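Local coordinates for protein glucokinase (Leishmania braziliensis MHOM/BR/75/M2904, PDB 6EDI) that probably phosphorylates D-glucose with ATP as a dimeric glucokinase of the actin-like ATPase clan, crystallised here in an open conformation, at residues T29-A34 against K97-H102; I41-D46 against E145-G150; A52-S57 against D89-H94; Q58-Q61 against L67-I70; L166-A171 against N400-L405. All coordinates share one frame; numbering follows the deposited sequence.

Contact 1: residues T29-A34 against K97-H102; sequences TLTGDA and KNLPDH
Leu-30 and Thr-31, near the end of the short helix 26-32, lean on one residue of the opposite segment, Leu-99, by the C-terminal end of helix 84-98. Leu-30 comes first and makes the looser approach: its CD1 stays 4.5 Å from CD1 of Leu-99, and this buried side chain also touches Trp-36. Thr-31 makes the closer contact. Its CG2 lies 3.7 Å from CD2 of Leu-99, and the two side chains slide past each other in opposite directions, so that methyl meets methyl alongside rather than head on. The first torsion of Thr-31 (chi1 64°) sets OG1 between the backbone N and the carbonyl carbon, where it bonds back to the carbonyl oxygen of Ala-27 one helical turn earlier. That bond uses the polar branch within the helix and leaves the methyl for Leu-99. A threonine suits this exposed position, having one branch for each task. Past Gly-32 the helix gives way to loop, and Asp-33 turns to the hydroxyl of Ser-35.

Across the contact, Leu-99 begins a type I turn closed by His-102 N on Leu-99 O at 3.0 Å. Its isobutyl group also touches Ala-27. The pairing is plain apolar packing at the periphery of the domain built on the sheet of strands 16-20 to 152-156: helix 26-32, after the edge strand 16-20, lies against the C-terminal end of helix 84-98, the long helix of a ribonuclease H-like fold.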
# COMPACT_ATOMS: atom_id res chain seq x y z
N THR A 29 13.95 13.62 -36.18
CA THR A 29 14.53 13.73 -34.85
C THR A 29 15.14 12.40 -34.44
O THR A 29 16.24 12.36 -33.88
CB THR A 29 13.44 14.17 -33.86
OG1 THR A 29 13.10 15.54 -34.10
CG2 THR A 29 13.91 14.02 -32.41
N LEU A 30 14.45 11.31 -34.74
CA LEU A 30 14.96 9.98 -34.45
C LEU A 30 16.23 9.65 -35.24
O LEU A 30 17.18 9.10 -34.69
CB LEU A 30 13.89 8.92 -34.71
CG LEU A 30 12.72 8.88 -33.75
CD1 LEU A 30 11.70 7.88 -34.22
CD2 LEU A 30 13.21 8.52 -32.35
N THR A 31 16.23 9.99 -36.53
CA THR A 31 17.39 9.74 -37.38
C THR A 31 18.52 10.73 -37.11
O THR A 31 19.69 10.44 -37.36
CB THR A 31 17.04 9.78 -38.90
OG1 THR A 31 16.61 11.10 -39.27
CG2 THR A 31 15.96 8.77 -39.22
N GLY A 32 18.16 11.90 -36.59
CA GLY A 32 19.12 12.97 -36.37
C GLY A 32 20.08 12.78 -35.20
O GLY A 32 21.14 13.40 -35.17
N ASP A 33 19.69 11.95 -34.23
CA ASP A 33 20.49 11.70 -33.04
C ASP A 33 20.66 10.19 -32.89
O ASP A 33 19.71 9.49 -32.55
CB ASP A 33 19.80 12.29 -31.80
CG ASP A 33 20.59 12.09 -30.50
OD1 ASP A 33 21.52 11.25 -30.44
OD2 ASP A 33 20.25 12.77 -29.51
N ALA A 34 21.88 9.70 -33.13
CA ALA A 34 22.17 8.26 -33.17
C ALA A 34 21.86 7.52 -31.87
O ALA A 34 21.73 6.30 -31.87
CB ALA A 34 23.62 8.03 -33.57
N LYS A 97 6.04 5.71 -42.70
CA LYS A 97 6.10 6.55 -43.89
C LYS A 97 7.39 7.37 -43.99
O LYS A 97 7.82 7.71 -45.09
CB LYS A 97 4.91 7.52 -43.93
CG LYS A 97 3.58 6.94 -44.37
CD LYS A 97 2.54 8.05 -44.38
CE LYS A 97 1.15 7.55 -44.72
NZ LYS A 97 0.18 8.68 -44.84
N ASN A 98 7.98 7.71 -42.84
CA ASN A 98 9.17 8.56 -42.83
C ASN A 98 10.45 7.88 -42.30
O ASN A 98 11.46 8.55 -42.11
CB ASN A 98 8.92 9.87 -42.07
CG ASN A 98 7.86 10.73 -42.73
OD1 ASN A 98 8.17 11.58 -43.57
ND2 ASN A 98 6.60 10.52 -42.35
N LEU A 99 10.40 6.57 -42.09
CA LEU A 99 11.62 5.82 -41.80
C LEU A 99 11.93 4.88 -42.97
O LEU A 99 11.01 4.33 -43.58
CB LEU A 99 11.54 5.08 -40.45
CG LEU A 99 11.60 6.01 -39.24
CD1 LEU A 99 11.34 5.33 -37.91
CD2 LEU A 99 12.94 6.72 -39.19
N PRO A 100 13.22 4.74 -43.30
CA PRO A 100 13.64 3.99 -44.49
C PRO A 100 13.20 2.52 -44.46
O PRO A 100 12.84 1.96 -45.50
CB PRO A 100 15.17 4.09 -44.45
CG PRO A 100 15.46 5.28 -43.58
CD PRO A 100 14.37 5.28 -42.56
N ASP A 101 13.25 1.90 -43.27
CA ASP A 101 12.82 0.51 -43.11
C ASP A 101 11.42 0.42 -42.52
O ASP A 101 11.09 -0.56 -41.84
CB ASP A 101 13.80 -0.23 -42.20
CG ASP A 101 13.74 0.27 -40.75
OD1 ASP A 101 13.27 1.41 -40.53
OD2 ASP A 101 14.16 -0.48 -39.84
N HIS A 102 10.60 1.44 -42.76
CA HIS A 102 9.25 1.54 -42.19
C HIS A 102 9.29 1.53 -40.66
O HIS A 102 8.33 1.11 -40.00
CB HIS A 102 8.33 0.43 -42.70
CG HIS A 102 8.13 0.44 -44.19
ND1 HIS A 102 7.36 -0.50 -44.85
CD2 HIS A 102 8.61 1.26 -45.15
CE1 HIS A 102 7.38 -0.25 -46.14
NE2 HIS A 102 8.13 0.81 -46.35

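Contact 2: residues I41-D46 against E145-G150; sequences IYVVCD and ELFPKG
Leu-146 and Phe-147 close over Val-43 of strand 41-48, an inner strand of the ribonuclease H-like sheet, and belong to the loop leading into strand 152-156 at the sheet's edge. Glu-145, just before them, directs its carboxylate away, towards a long and weak ion pair with Lys-96, as befits a charged residue at the margin. Leu-146 brings CD2 within 4.2 Å of CG2 of Val-43, the side chains crossing at about a right angle, while its backbone carbonyl points at the branch point of the same residue. Phe-147 then approaches with the far end of its ring, CZ lying 4.1 Å from Val-43 CG1. This methyl is placed by the valine's first torsion (chi1 163°), which carries CG1 away from the backbone N. The ring also meets those of Phe-88 and Tyr-142, so its flat bulk joins strand, loop and helix 84-98 in one apolar layer. Pro-148 leads the chain out towards Ser-152, whose hydroxyl bonds to the proline carbonyl. A beta-branched valine suits the extended backbone, and here both its methyls also touch Leu-146 O. That Leu-146 O is buried without a polar partner, 3.5 Å from Val-43 CB.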
# COMPACT_ATOMS: atom_id res chain seq x y z
N ILE A 41 13.71 0.98 -26.21
CA ILE A 41 12.92 2.19 -26.34
C ILE A 41 11.68 2.05 -25.46
O ILE A 41 10.96 1.05 -25.55
CB ILE A 41 12.49 2.43 -27.79
CG1 ILE A 41 13.71 2.61 -28.70
CG2 ILE A 41 11.55 3.64 -27.88
CD1 ILE A 41 14.50 3.88 -28.42
N TYR A 42 11.42 3.06 -24.63
CA TYR A 42 10.24 3.07 -23.78
C TYR A 42 9.22 4.10 -24.31
O TYR A 42 9.52 5.30 -24.41
CB TYR A 42 10.64 3.32 -22.32
CG TYR A 42 11.75 2.40 -21.81
CD1 TYR A 42 11.45 1.18 -21.21
CD2 TYR A 42 13.09 2.75 -21.93
CE1 TYR A 42 12.45 0.34 -20.75
CE2 TYR A 42 14.11 1.92 -21.48
CZ TYR A 42 13.78 0.71 -20.89
OH TYR A 42 14.79 -0.11 -20.44
N VAL A 43 8.04 3.63 -24.69
CA VAL A 43 7.00 4.50 -25.23
C VAL A 43 6.33 5.21 -24.07
O VAL A 43 5.99 4.59 -23.04
CB VAL A 43 5.99 3.73 -26.10
CG1 VAL A 43 4.71 4.53 -26.30
CG2 VAL A 43 6.61 3.40 -27.47
N VAL A 44 6.20 6.53 -24.21
CA VAL A 44 5.68 7.36 -23.14
C VAL A 44 4.51 8.18 -23.66
O VAL A 44 4.46 8.56 -24.84
CB VAL A 44 6.76 8.32 -22.54
CG1 VAL A 44 8.00 7.56 -22.22
CG2 VAL A 44 7.09 9.46 -23.50
N CYS A 45 3.57 8.44 -22.76
CA CYS A 45 2.37 9.19 -23.10
C CYS A 45 1.75 9.68 -21.80
O CYS A 45 1.68 8.95 -20.82
CB CYS A 45 1.38 8.32 -23.88
SG CYS A 45 -0.24 9.08 -24.22
N ASP A 46 1.33 10.94 -21.80
CA ASP A 46 0.64 11.49 -20.64
C ASP A 46 -0.52 12.33 -21.16
O ASP A 46 -0.40 13.00 -22.19
CB ASP A 46 1.59 12.32 -19.78
CG ASP A 46 0.88 13.08 -18.67
OD1 ASP A 46 0.44 14.23 -18.93
OD2 ASP A 46 0.75 12.55 -17.54
N GLU A 145 2.38 -2.31 -31.49
CA GLU A 145 3.73 -1.89 -31.82
C GLU A 145 4.21 -0.80 -30.87
O GLU A 145 5.41 -0.64 -30.66
CB GLU A 145 3.78 -1.41 -33.27
CG GLU A 145 3.25 -2.42 -34.28
CD GLU A 145 2.99 -1.81 -35.64
OE1 GLU A 145 1.90 -1.23 -35.83
OE2 GLU A 145 3.87 -1.90 -36.53
N LEU A 146 3.28 -0.03 -30.31
CA LEU A 146 3.64 0.99 -29.32
C LEU A 146 3.43 0.47 -27.91
O LEU A 146 4.07 0.94 -26.97
CB LEU A 146 2.87 2.29 -29.53
CG LEU A 146 3.12 2.96 -30.88
CD1 LEU A 146 2.41 4.30 -31.00
CD2 LEU A 146 4.62 3.13 -31.11
N PHE A 147 2.54 -0.50 -27.77
CA PHE A 147 2.22 -1.04 -26.45
C PHE A 147 2.27 -2.56 -26.47
O PHE A 147 1.23 -3.22 -26.61
CB PHE A 147 0.87 -0.53 -25.96
CG PHE A 147 0.78 0.97 -25.90
CD1 PHE A 147 0.38 1.71 -27.01
CD2 PHE A 147 1.14 1.65 -24.73
CE1 PHE A 147 0.32 3.10 -26.95
CE2 PHE A 147 1.09 3.03 -24.66
CZ PHE A 147 0.67 3.76 -25.78
N PRO A 148 3.49 -3.12 -26.30
CA PRO A 148 3.69 -4.56 -26.45
C PRO A 148 2.87 -5.35 -25.46
O PRO A 148 2.70 -4.93 -24.30
CB PRO A 148 5.19 -4.75 -26.19
CG PRO A 148 5.81 -3.45 -26.57
CD PRO A 148 4.78 -2.41 -26.13
N LYS A 149 2.35 -6.48 -25.93
CA LYS A 149 1.58 -7.40 -25.11
C LYS A 149 2.36 -7.74 -23.86
O LYS A 149 3.55 -8.04 -23.95
CB LYS A 149 1.27 -8.67 -25.91
CG LYS A 149 0.72 -9.82 -25.06
CD LYS A 149 0.57 -11.11 -25.87
CE LYS A 149 0.25 -12.31 -24.98
NZ LYS A 149 0.06 -13.57 -25.76
N GLY A 150 1.72 -7.66 -22.70
CA GLY A 150 2.36 -8.06 -21.45
C GLY A 150 3.46 -7.12 -20.98
O GLY A 150 4.18 -7.42 -20.03

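Contact 3: residues A52-S57 against D89-H94; sequences ARVGFS and DEVLQH
Val-91 fits against Val-54 and Phe-56, one residue of helix 84-98 meeting two of strand 51-58 that point to the same face of the sheet. The tight part is wholly apolar. CG1 of Val-91 lies 4.0 Å from CZ of Phe-56, met obliquely by the ring, and its CG2 is 4.1 Å from CG1 of Val-54. A chi1 of 171° puts CG1 of Val-91 anti to the backbone N, on the Phe-56 side, and leaves CG2 for Val-54. The Phe-56 ring is further held by an edge-to-face meeting with Phe-106. Between the two strand residues, Gly-55 has no side chain, and one there would point away from the helix.

On the other flank Asp-89 and Glu-90 are exposed, their carboxylates well away from the strand, as expected on the outer surface of an amphipathic helix. The helix is kept regular by bonds such as Gln-93 N to Asp-89 O at 2.7 Å. Buried His-94 uses NE2 on the backbone N of Ala-27, tying in helix 26-32. A run of three antiparallel strands followed by a helix on one face of their sheet is characteristic of the ribonuclease H-like fold of the actin-like ATPase clan.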
# COMPACT_ATOMS: atom_id res chain seq x y z
N ALA A 52 -2.31 15.62 -25.15
CA ALA A 52 -1.80 14.26 -25.02
C ALA A 52 -0.40 14.22 -25.61
O ALA A 52 -0.23 14.25 -26.83
CB ALA A 52 -2.72 13.28 -25.75
N ARG A 53 0.62 14.17 -24.76
CA ARG A 53 1.97 14.10 -25.27
C ARG A 53 2.30 12.64 -25.50
O ARG A 53 2.08 11.81 -24.62
CB ARG A 53 2.96 14.76 -24.31
CG ARG A 53 2.64 16.23 -24.08
CD ARG A 53 3.51 16.88 -23.02
NE ARG A 53 3.29 16.30 -21.70
CZ ARG A 53 3.82 16.78 -20.59
NH1 ARG A 53 4.60 17.86 -20.65
NH2 ARG A 53 3.57 16.20 -19.42
N VAL A 54 2.77 12.31 -26.70
CA VAL A 54 3.08 10.92 -27.04
C VAL A 54 4.51 10.87 -27.55
O VAL A 54 4.87 11.65 -28.42
CB VAL A 54 2.15 10.41 -28.16
CG1 VAL A 54 2.40 8.94 -28.45
CG2 VAL A 54 0.71 10.64 -27.79
N GLY A 55 5.33 9.98 -27.03
CA GLY A 55 6.70 9.92 -27.53
C GLY A 55 7.49 8.72 -27.05
O GLY A 55 6.94 7.66 -26.78
N PHE A 56 8.80 8.91 -26.96
CA PHE A 56 9.74 7.81 -26.75
C PHE A 56 10.80 8.26 -25.77
O PHE A 56 11.18 9.43 -25.74
CB PHE A 56 10.38 7.43 -28.09
CG PHE A 56 9.40 7.03 -29.12
CD1 PHE A 56 8.92 5.73 -29.16
CD2 PHE A 56 8.92 7.96 -30.03
CE1 PHE A 56 7.99 5.35 -30.11
CE2 PHE A 56 7.99 7.61 -30.99
CZ PHE A 56 7.52 6.30 -31.04
N SER A 57 11.28 7.32 -24.97
CA SER A 57 12.32 7.63 -24.00
C SER A 57 13.38 6.55 -24.03
O SER A 57 13.11 5.42 -24.43
CB SER A 57 11.74 7.71 -22.59
OG SER A 57 11.15 6.47 -22.25
N ASP A 89 -1.98 6.01 -33.91
CA ASP A 89 -1.93 5.67 -35.33
C ASP A 89 -1.18 6.72 -36.16
O ASP A 89 -0.39 6.37 -37.03
CB ASP A 89 -3.33 5.41 -35.89
CG ASP A 89 -3.29 4.62 -37.18
OD1 ASP A 89 -3.12 3.39 -37.12
OD2 ASP A 89 -3.40 5.24 -38.26
N GLU A 90 -1.39 8.01 -35.88
CA GLU A 90 -0.62 9.05 -36.57
C GLU A 90 0.89 8.93 -36.33
O GLU A 90 1.69 9.21 -37.22
CB GLU A 90 -1.08 10.46 -36.17
CG GLU A 90 -2.52 10.78 -36.51
CD GLU A 90 -2.70 12.22 -36.97
OE1 GLU A 90 -2.69 13.14 -36.11
OE2 GLU A 90 -2.84 12.43 -38.19
N VAL A 91 1.27 8.51 -35.13
CA VAL A 91 2.69 8.33 -34.81
C VAL A 91 3.22 7.13 -35.58
O VAL A 91 4.30 7.18 -36.20
CB VAL A 91 2.91 8.11 -33.30
CG1 VAL A 91 4.37 7.71 -33.02
CG2 VAL A 91 2.55 9.36 -32.52
N LEU A 92 2.44 6.06 -35.54
CA LEU A 92 2.82 4.80 -36.16
C LEU A 92 2.88 4.94 -37.69
O LEU A 92 3.87 4.55 -38.30
CB LEU A 92 1.86 3.70 -35.72
CG LEU A 92 2.44 2.30 -35.48
CD1 LEU A 92 3.96 2.33 -35.47
CD2 LEU A 92 1.90 1.70 -34.19
N GLN A 93 1.84 5.52 -38.30
CA GLN A 93 1.85 5.74 -39.75
C GLN A 93 2.97 6.68 -40.16
O GLN A 93 3.52 6.56 -41.26
CB GLN A 93 0.49 6.25 -40.25
CG GLN A 93 -0.73 5.36 -39.90
CD GLN A 93 -0.53 3.87 -40.20
OE1 GLN A 93 -0.85 3.01 -39.37
NE2 GLN A 93 -0.03 3.56 -41.39
N HIS A 94 3.34 7.62 -39.29
CA HIS A 94 4.44 8.54 -39.61
C HIS A 94 5.77 7.81 -39.61
O HIS A 94 6.63 8.09 -40.44
CB HIS A 94 4.52 9.69 -38.62
CG HIS A 94 5.78 10.50 -38.74
ND1 HIS A 94 5.87 11.60 -39.57
CD2 HIS A 94 6.99 10.38 -38.14
CE1 HIS A 94 7.09 12.11 -39.48
NE2 HIS A 94 7.78 11.39 -38.62

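Contact 4: residues Q58-Q61 against L67-I70; sequences QASQ and LHII
Gln-58 and His-68 form an antiparallel hydrogen-bonded pair at the loop end of a beta hairpin, where strand 51-58 turns back into strand 67-75. Both backbone groups of each residue are used. Gln-58 N gives its hydrogen to His-68 O at 3.1 Å, in the carbonyl plane. The return bond from His-68 N to Gln-58 O, also 3.1 Å, is almost straight at the hydrogen (177°).

The two polar side chains stand on the same face of the sheet yet look to different partners. OE1 of Gln-58 lies at the edge of the imidazole, near its plane, but 4.2 Å from ND1 of His-68. Instead, NE2 of Gln-58 goes to the carbonyl oxygen of Ser-35, and His-68 NE2 to OE1 of Gln-17. Long polar side chains suit this place because they tie the hairpin to strand 16-20 and to the loop at Ser-35. Ser-60 supplies its carbonyl oxygen to the hydroxyl of Ser-65, which steadies the loop; its own OG sits so close to Ala-59 O that a bond there is doubtful. On the reverse face the hairpin is apolar: Leu-67, which also touches Leu-402 of helix 399-409, brings CD2 to within 4.0 Å of Ala-59 CB.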
# COMPACT_ATOMS: atom_id res chain seq x y z
N GLN A 58 14.58 6.89 -23.60
CA GLN A 58 15.63 5.90 -23.45
C GLN A 58 16.59 6.42 -22.40
O GLN A 58 16.57 7.61 -22.08
CB GLN A 58 16.35 5.69 -24.78
CG GLN A 58 16.86 6.99 -25.37
CD GLN A 58 17.77 6.78 -26.56
OE1 GLN A 58 18.45 7.71 -27.00
NE2 GLN A 58 17.79 5.56 -27.10
N ALA A 59 17.42 5.53 -21.87
CA ALA A 59 18.52 5.94 -21.00
C ALA A 59 19.84 6.03 -21.79
O ALA A 59 19.84 6.22 -23.00
CB ALA A 59 18.67 4.97 -19.84
N SER A 60 20.94 5.90 -21.06
CA SER A 60 22.29 5.79 -21.61
C SER A 60 23.18 5.37 -20.44
O SER A 60 23.07 5.94 -19.36
CB SER A 60 22.78 7.12 -22.21
OG SER A 60 21.93 7.58 -23.24
N GLN A 61 24.05 4.38 -20.63
CA GLN A 61 24.75 3.77 -19.49
C GLN A 61 25.88 4.60 -18.87
O GLN A 61 26.98 4.71 -19.44
CB GLN A 61 25.24 2.35 -19.84
CG GLN A 61 26.30 1.75 -18.89
CD GLN A 61 25.85 1.65 -17.44
OE1 GLN A 61 24.66 1.71 -17.13
NE2 GLN A 61 26.82 1.50 -16.53
N LEU A 67 18.78 10.87 -19.24
CA LEU A 67 17.53 10.30 -19.72
C LEU A 67 17.08 11.22 -20.82
O LEU A 67 17.20 12.43 -20.67
CB LEU A 67 16.51 10.25 -18.59
CG LEU A 67 16.83 9.27 -17.45
CD1 LEU A 67 15.93 9.50 -16.25
CD2 LEU A 67 16.70 7.84 -17.93
N HIS A 68 16.61 10.66 -21.93
CA HIS A 68 16.15 11.48 -23.05
C HIS A 68 14.69 11.16 -23.37
O HIS A 68 14.28 10.00 -23.36
CB HIS A 68 17.03 11.26 -24.29
CG HIS A 68 18.45 11.73 -24.12
ND1 HIS A 68 19.52 11.04 -24.65
CD2 HIS A 68 18.96 12.80 -23.49
CE1 HIS A 68 20.64 11.67 -24.34
NE2 HIS A 68 20.33 12.74 -23.63
N ILE A 69 13.92 12.20 -23.64
CA ILE A 69 12.54 12.03 -24.08
C ILE A 69 12.30 12.91 -25.29
O ILE A 69 12.81 14.03 -25.38
CB ILE A 69 11.52 12.38 -22.96
CG1 ILE A 69 11.84 11.59 -21.68
CG2 ILE A 69 10.10 12.07 -23.40
CD1 ILE A 69 10.91 11.90 -20.48
N ILE A 70 11.57 12.37 -26.25
CA ILE A 70 11.07 13.15 -27.37
C ILE A 70 9.57 12.93 -27.41
O ILE A 70 9.13 11.80 -27.34
CB ILE A 70 11.63 12.66 -28.70
CG1 ILE A 70 13.14 12.86 -28.76
CG2 ILE A 70 10.97 13.40 -29.85
CD1 ILE A 70 13.57 14.27 -28.60

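Contact 5: residues L166-A171 against N400-L405; sequences LALSNA and NLLGCL
Ala-167 and Leu-168 pack against Leu-402 and Leu-405 where two helices cross, helix 157-170 passing over helix 399-409; the axes of the two short segments come within 9.0 Å, with 68° between their directions. The crossing is consistent with the two-domain architecture of the actin-like ATPase clan, in which two halves adjoin, each built here on its own six-stranded sheet.

The first shell is small and made of van der Waals contacts. Ala-167 points its methyl at the other helix, 3.9 Å from the backbone oxygen of Leu-402 and 4.1 Å from CD2 of Leu-405. An alanine suits the crossing point: with only a methyl to fit in, the backbones approach to 6.6 Å between CA of Ala-167 and CA of Leu-402. Leu-405 reaches it with CG turned away from its own backbone N (chi1 180°). At the flank of the crossing, Leu-168 and Leu-402 meet at about a right angle, branch end against branch end, with CD2 of Leu-168 3.9 Å from CD1 of Leu-402.

The second shell fixes these groups. Leu-402 lies also on Ile-69, and Leu-405 on Tyr-42 and Ser-57, so helix 399-409 is wedged between the strands and helix 157-170. Beyond, the backbone of Ala-171 is bonded to that of Ser-65 in the hairpin loop. Polar ties flank the apolar patch. Ser-169 OG joins Thr-199 and the backbone N of Ile-200, and Asn-400 ND2 bonds to OD1 of Asp-157 at the start of the other helix.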
# COMPACT_ATOMS: atom_id res chain seq x y z
N LEU A 166 11.74 6.96 -9.43
CA LEU A 166 12.58 5.77 -9.51
C LEU A 166 13.52 5.89 -10.70
O LEU A 166 14.71 5.57 -10.60
CB LEU A 166 11.71 4.53 -9.67
CG LEU A 166 12.52 3.26 -9.94
CD1 LEU A 166 13.40 2.95 -8.74
CD2 LEU A 166 11.58 2.10 -10.23
N ALA A 167 13.00 6.36 -11.82
CA ALA A 167 13.80 6.50 -13.03
C ALA A 167 14.98 7.43 -12.76
O ALA A 167 16.12 7.12 -13.11
CB ALA A 167 12.96 7.01 -14.17
N LEU A 168 14.69 8.57 -12.14
CA LEU A 168 15.74 9.54 -11.80
C LEU A 168 16.77 8.93 -10.87
O LEU A 168 17.98 9.17 -11.00
CB LEU A 168 15.14 10.78 -11.16
CG LEU A 168 14.25 11.68 -12.02
CD1 LEU A 168 13.48 12.68 -11.18
CD2 LEU A 168 15.13 12.39 -13.04
N SER A 169 16.28 8.14 -9.92
CA SER A 169 17.13 7.48 -8.94
C SER A 169 18.09 6.49 -9.61
O SER A 169 19.30 6.55 -9.40
CB SER A 169 16.28 6.75 -7.90
OG SER A 169 17.09 6.23 -6.88
N ASN A 170 17.54 5.57 -10.41
CA ASN A 170 18.36 4.57 -11.10
C ASN A 170 19.34 5.22 -12.05
O ASN A 170 20.40 4.67 -12.35
CB ASN A 170 17.47 3.58 -11.86
CG ASN A 170 16.70 2.67 -10.94
OD1 ASN A 170 17.07 2.50 -9.78
ND2 ASN A 170 15.61 2.09 -11.45
N ALA A 171 19.00 6.42 -12.52
CA ALA A 171 19.87 7.16 -13.40
C ALA A 171 21.04 7.81 -12.67
O ALA A 171 21.98 8.29 -13.31
CB ALA A 171 19.07 8.22 -14.17
N ASN A 400 6.07 12.60 -15.16
CA ASN A 400 5.14 11.57 -15.59
C ASN A 400 5.60 10.87 -16.87
O ASN A 400 5.45 9.67 -17.00
CB ASN A 400 3.72 12.14 -15.74
CG ASN A 400 3.10 12.49 -14.41
OD1 ASN A 400 3.69 12.28 -13.34
ND2 ASN A 400 1.89 13.04 -14.45
N LEU A 401 6.14 11.63 -17.82
CA LEU A 401 6.73 10.99 -18.99
C LEU A 401 7.87 10.03 -18.59
O LEU A 401 7.90 8.87 -19.03
CB LEU A 401 7.21 12.05 -19.99
CG LEU A 401 6.05 12.82 -20.63
CD1 LEU A 401 6.53 13.78 -21.72
CD2 LEU A 401 5.03 11.86 -21.22
N LEU A 402 8.78 10.51 -17.75
CA LEU A 402 9.86 9.68 -17.23
C LEU A 402 9.34 8.40 -16.57
O LEU A 402 9.96 7.33 -16.69
CB LEU A 402 10.71 10.47 -16.23
CG LEU A 402 11.64 11.51 -16.81
CD1 LEU A 402 12.23 12.36 -15.70
CD2 LEU A 402 12.74 10.81 -17.59
N GLY A 403 8.21 8.52 -15.88
CA GLY A 403 7.63 7.39 -15.18
C GLY A 403 7.18 6.29 -16.11
O GLY A 403 7.12 5.11 -15.72
N CYS A 404 6.84 6.68 -17.34
CA CYS A 404 6.51 5.68 -18.33
C CYS A 404 7.76 4.84 -18.62
O CYS A 404 7.66 3.63 -18.83
CB CYS A 404 5.95 6.33 -19.60
SG CYS A 404 4.26 7.00 -19.41
N LEU A 405 8.94 5.47 -18.58
CA LEU A 405 10.19 4.72 -18.67
C LEU A 405 10.42 3.88 -17.41
O LEU A 405 10.82 2.71 -17.48
CB LEU A 405 11.38 5.66 -18.91
CG LEU A 405 12.79 5.04 -19.03
CD1 LEU A 405 13.65 5.76 -20.05
CD2 LEU A 405 13.50 5.03 -17.69

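Overall arrangement
Contacts 2 and 3 are buried and apolar, packing on one face of the sheet: strands 41-48 and 51-58 are neighbours in it, and helix 84-98 and loop 145-150 cover that face. Contact 1, whose centre lies about 33 Å from the centre of the chain, packs Leu-99 against Leu-30 and the methyl of Thr-31 at the partly exposed end of the same helix. Contact 4 alone is held across its segments by backbone hydrogen bonds, as suits sheet formation, and contact 5 presses on the sheet's other face, Leu-402 CD2 lying 3.6 Å from Ile-69 CD1. Contact 5, with its centre nearest the chain's middle, is all buried and draws in helix 157-170.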